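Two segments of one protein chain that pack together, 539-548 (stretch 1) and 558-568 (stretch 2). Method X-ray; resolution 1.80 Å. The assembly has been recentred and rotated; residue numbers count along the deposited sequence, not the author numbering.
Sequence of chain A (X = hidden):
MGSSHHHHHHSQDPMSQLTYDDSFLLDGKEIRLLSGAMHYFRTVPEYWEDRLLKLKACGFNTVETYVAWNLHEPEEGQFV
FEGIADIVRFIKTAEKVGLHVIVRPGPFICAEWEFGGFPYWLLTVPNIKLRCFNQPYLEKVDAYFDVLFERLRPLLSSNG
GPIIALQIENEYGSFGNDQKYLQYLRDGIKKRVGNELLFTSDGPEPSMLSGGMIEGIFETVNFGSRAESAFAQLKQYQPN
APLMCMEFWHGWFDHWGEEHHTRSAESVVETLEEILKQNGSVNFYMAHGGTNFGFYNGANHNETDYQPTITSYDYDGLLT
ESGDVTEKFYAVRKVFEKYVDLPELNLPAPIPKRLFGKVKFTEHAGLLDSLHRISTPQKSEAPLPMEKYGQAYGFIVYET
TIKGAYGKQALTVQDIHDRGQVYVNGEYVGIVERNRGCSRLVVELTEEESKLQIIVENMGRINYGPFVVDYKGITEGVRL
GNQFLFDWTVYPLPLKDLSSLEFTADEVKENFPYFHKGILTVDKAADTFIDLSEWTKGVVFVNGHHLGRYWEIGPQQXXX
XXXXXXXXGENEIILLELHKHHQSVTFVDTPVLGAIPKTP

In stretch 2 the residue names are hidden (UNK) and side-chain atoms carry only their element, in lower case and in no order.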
# COMPACT_ATOMS: atom_id res chain seq x y z
N VAL A 539 8.03 -0.15 14.19
CA VAL A 539 7.77 1.00 13.37
C VAL A 539 8.56 2.21 13.87
O VAL A 539 9.04 2.22 14.96
CB VAL A 539 6.29 1.34 13.34
CG1 VAL A 539 5.51 0.25 12.69
CG2 VAL A 539 5.79 1.62 14.70
N VAL A 540 8.67 3.22 13.04
CA VAL A 540 9.35 4.44 13.40
C VAL A 540 8.57 5.70 13.02
O VAL A 540 7.97 5.75 12.00
CB VAL A 540 10.73 4.44 12.75
CG1 VAL A 540 11.49 5.63 13.14
CG2 VAL A 540 11.43 3.20 13.17
N PHE A 541 8.66 6.72 13.87
CA PHE A 541 8.04 8.01 13.67
C PHE A 541 9.11 9.08 13.63
O PHE A 541 10.00 9.04 14.39
CB PHE A 541 6.99 8.33 14.76
CG PHE A 541 5.91 7.30 14.87
CD1 PHE A 541 4.70 7.49 14.28
CD2 PHE A 541 6.14 6.11 15.50
CE1 PHE A 541 3.74 6.52 14.35
CE2 PHE A 541 5.17 5.17 15.57
CZ PHE A 541 4.01 5.37 14.99
N VAL A 542 9.03 10.00 12.70
CA VAL A 542 9.95 11.12 12.68
C VAL A 542 9.13 12.40 12.72
O VAL A 542 8.33 12.61 11.92
CB VAL A 542 10.83 11.07 11.43
CG1 VAL A 542 11.66 12.33 11.24
CG2 VAL A 542 11.66 9.83 11.48
N ASN A 543 9.26 13.15 13.78
CA ASN A 543 8.43 14.31 13.92
C ASN A 543 6.96 13.96 13.75
O ASN A 543 6.21 14.73 13.26
CB ASN A 543 8.85 15.44 13.00
CG ASN A 543 10.26 15.94 13.31
OD1 ASN A 543 11.04 16.05 12.45
ND2 ASN A 543 10.56 16.14 14.54
N GLY A 544 6.58 12.78 14.20
CA GLY A 544 5.20 12.35 14.12
C GLY A 544 4.81 11.68 12.83
O GLY A 544 3.76 11.15 12.72
N HIS A 545 5.74 11.64 11.89
CA HIS A 545 5.51 11.06 10.61
C HIS A 545 5.84 9.58 10.68
O HIS A 545 6.91 9.22 10.97
CB HIS A 545 6.38 11.69 9.58
CG HIS A 545 6.07 13.12 9.32
ND1 HIS A 545 4.98 13.52 8.61
CD2 HIS A 545 6.72 14.24 9.67
CE1 HIS A 545 4.97 14.83 8.53
NE2 HIS A 545 6.00 15.29 9.19
N HIS A 546 4.86 8.76 10.36
CA HIS A 546 5.00 7.32 10.48
C HIS A 546 5.70 6.79 9.22
O HIS A 546 5.15 6.79 8.19
CB HIS A 546 3.62 6.66 10.61
CG HIS A 546 3.67 5.19 10.82
ND1 HIS A 546 2.63 4.46 11.33
CD2 HIS A 546 4.68 4.32 10.64
CE1 HIS A 546 2.99 3.19 11.42
NE2 HIS A 546 4.24 3.09 11.01
N LEU A 547 6.93 6.38 9.38
CA LEU A 547 7.75 5.91 8.29
C LEU A 547 7.30 4.61 7.67
O LEU A 547 7.62 4.34 6.56
CB LEU A 547 9.19 5.75 8.71
CG LEU A 547 9.95 6.99 9.14
CD1 LEU A 547 11.36 6.66 9.36
CD2 LEU A 547 9.80 8.14 8.21
N GLY A 548 6.68 3.77 8.46
CA GLY A 548 6.46 2.41 8.07
C GLY A 548 7.00 1.41 9.05
O GLY A 548 7.31 1.75 10.12
N UNK A 558 16.44 -0.74 5.95
CA UNK A 558 16.45 0.70 6.20
C UNK A 558 15.09 1.26 5.90
O UNK A 558 14.40 0.71 5.12
c UNK A 558 18.81 1.20 5.68
c UNK A 558 17.41 1.46 5.32
o UNK A 558 17.21 1.09 3.96
N UNK A 559 14.76 2.36 6.55
CA UNK A 559 13.56 3.10 6.28
C UNK A 559 13.94 4.47 5.71
O UNK A 559 14.66 5.14 6.31
c UNK A 559 11.83 2.17 8.05
c UNK A 559 11.14 2.43 9.38
c UNK A 559 10.91 1.67 7.04
c UNK A 559 12.69 3.31 7.52
N UNK A 560 13.36 4.82 4.59
CA UNK A 560 13.56 6.10 3.96
C UNK A 560 12.87 7.18 4.73
O UNK A 560 11.76 7.07 5.06
c UNK A 560 13.58 9.32 0.83
c UNK A 560 11.66 7.50 1.13
c UNK A 560 13.09 6.04 2.51
c UNK A 560 13.81 8.24 1.55
c UNK A 560 12.38 9.51 0.27
c UNK A 560 11.40 8.59 0.43
o UNK A 560 12.11 10.60 -0.45
c UNK A 560 12.85 7.30 1.73
N UNK A 561 13.63 8.23 4.96
CA UNK A 561 13.16 9.43 5.54
C UNK A 561 13.22 10.60 4.55
O UNK A 561 14.24 11.13 4.33
c UNK A 561 14.03 9.81 6.73
c UNK A 561 14.24 8.68 7.64
c UNK A 561 13.49 10.99 7.43
N UNK A 562 12.11 10.99 4.00
CA UNK A 562 12.08 12.15 3.13
C UNK A 562 12.46 13.43 3.88
O UNK A 562 12.05 13.62 4.96
c UNK A 562 10.61 12.23 2.71
c UNK A 562 10.09 10.94 2.93
c UNK A 562 10.80 10.37 4.07
N UNK A 563 13.15 14.33 3.21
CA UNK A 563 13.59 15.51 3.90
C UNK A 563 12.45 16.31 4.54
O UNK A 563 12.65 16.88 5.58
c UNK A 563 14.34 16.37 2.99
N UNK A 564 11.29 16.35 3.93
CA UNK A 564 10.19 17.17 4.46
C UNK A 564 9.71 16.77 5.84
O UNK A 564 9.11 17.55 6.49
c UNK A 564 9.87 16.85 2.18
c UNK A 564 11.04 16.00 2.53
c UNK A 564 9.12 16.96 3.44
N UNK A 565 9.95 15.53 6.20
CA UNK A 565 9.68 15.01 7.50
C UNK A 565 10.58 15.65 8.59
O UNK A 565 10.25 15.66 9.72
c UNK A 565 7.68 10.74 6.19
c UNK A 565 6.67 11.40 5.60
c UNK A 565 8.67 12.77 6.80
c UNK A 565 6.64 12.74 5.61
c UNK A 565 8.66 11.40 6.76
c UNK A 565 7.63 13.42 6.21
c UNK A 565 9.82 13.51 7.48
N UNK A 566 11.77 16.06 8.19
CA UNK A 566 12.77 16.72 9.01
C UNK A 566 12.67 18.26 9.09
O UNK A 566 12.04 18.88 8.29
c UNK A 566 14.17 16.36 8.53
c UNK A 566 14.63 14.44 9.97
c UNK A 566 15.93 14.62 7.93
c UNK A 566 14.63 14.90 8.59
N UNK A 567 13.30 18.81 10.11
CA UNK A 567 13.41 20.23 10.30
C UNK A 567 14.76 20.59 10.86
O UNK A 567 15.43 19.80 11.46
n UNK A 567 11.13 21.41 14.35
c UNK A 567 11.09 20.63 13.32
o UNK A 567 10.06 20.15 12.91
c UNK A 567 12.31 20.77 11.18
c UNK A 567 12.39 20.37 12.61
N UNK A 568 15.15 21.83 10.61
CA UNK A 568 16.40 22.29 11.16
C UNK A 568 16.30 22.30 12.63
O UNK A 568 15.34 22.70 13.15
c UNK A 568 16.73 23.70 10.67
o UNK A 568 17.32 26.02 9.18
o UNK A 568 17.65 24.87 7.36
c UNK A 568 17.51 23.66 9.38
c UNK A 568 17.49 24.95 8.59
O HOH W 1 10.05 4.81 4.91

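Position 558 carries three side-chain atoms, a carbon bearing one oxygen and one carbon, and none reaches stretch 1. Branching at CB with a hydroxyl identifies Thr 558. Its buried oxygen is hydrogen-bonded elsewhere in the structure, and its beta-branched shape suits an extended strand.

At position 559 four carbons fork at the second, and CA-to-CB points toward stretch 1. One terminal carbon lies among Val 540, Leu 547 and Gly 548. This is Leu 559: its CD1 is 3.9 Å from both Val 540 CG2 and Leu 547 CB, and 4.0 Å from Gly 548 O. A branched, wholly apolar chain fills this buried space without leaving a polar group unsatisfied.

Position 560 has one carbon leading to a six-carbon ring that bears an oxygen, which makes it Tyr 560. In keeping with strand alternation, its CA-to-CB bond points away from stretch 1, so its contact is made by the backbone: its O lies 3.9 Å from Leu 547 CD2. A water donates hydrogen bonds to Tyr 560 O (2.8 Å) and to Leu 547 O (3.0 Å), linking two carbonyls that could not bond to each other directly.

Position 561 shows three carbons, one carrying the other two; the outer two approach Leu 547 and Val 542. This is Val 561: its CG2 is 3.9 Å from Leu 547 CD1, and its CG1 is 4.4 Å from Val 542 CG1. The compact, branched side chain thus touches both residues while favouring the strand conformation.

At position 562 three carbons close a ring onto the backbone nitrogen, so this is Pro 562. It makes no contact with stretch 1, but its phi of -63° suits the ring as the chain leaves the strand. A single carbon at position 563, out of reach of stretch 1, marks Ala 563; a lone methyl is readily accommodated at the start of the 3-10 segment. Position 564 again closes three carbons onto nitrogen; Pro 564, with phi -62°, fits the segment, where it has no NH to offer.

Position 565 has one carbon and an unsubstituted six-carbon ring lying over the imidazole of His 545. It is Phe 565, whose flat, apolar ring offers a face to His 545 and an edge to Leu 547 at once. The rings form an offset stack, centroids 4.0 Å apart and planes at 4°, while His 545 CB sits 3.6 Å from the centroid of the Phe 565 ring. At the edge, Leu 547 CD2 lies 3.7 Å from Phe 565 CD2.

Position 566 has four carbons forked at the second, one terminal carbon reaching Val 542: Leu 566. Its CA-to-CB bond points away, yet the chain is long enough to bring CD2 within 3.9 Å of Val 542 CG1, and an apolar side chain suits this buried place. Position 567 has three carbons, the third bearing oxygen and nitrogen; CA-to-CB points sideways, but the end nears Asn 543. This is Gln 567, an exposed residue whose polar end suits solvent; its OE1 is 4.2 Å from Asn 543 CG. Position 568 has three carbons, the third carrying two oxygens, out of reach of stretch 1: Glu 568, whose charged group suits its exposed position.

The contact works chiefly by apolar packing: Val 540, Val 542 and Leu 547 meet Leu 559, Val 561 and Leu 566, while Phe 565 extends the packing onto His 545, and the water bridges the backbones.

Stretch 2, residues 558-568: TLYVPAPFLQE
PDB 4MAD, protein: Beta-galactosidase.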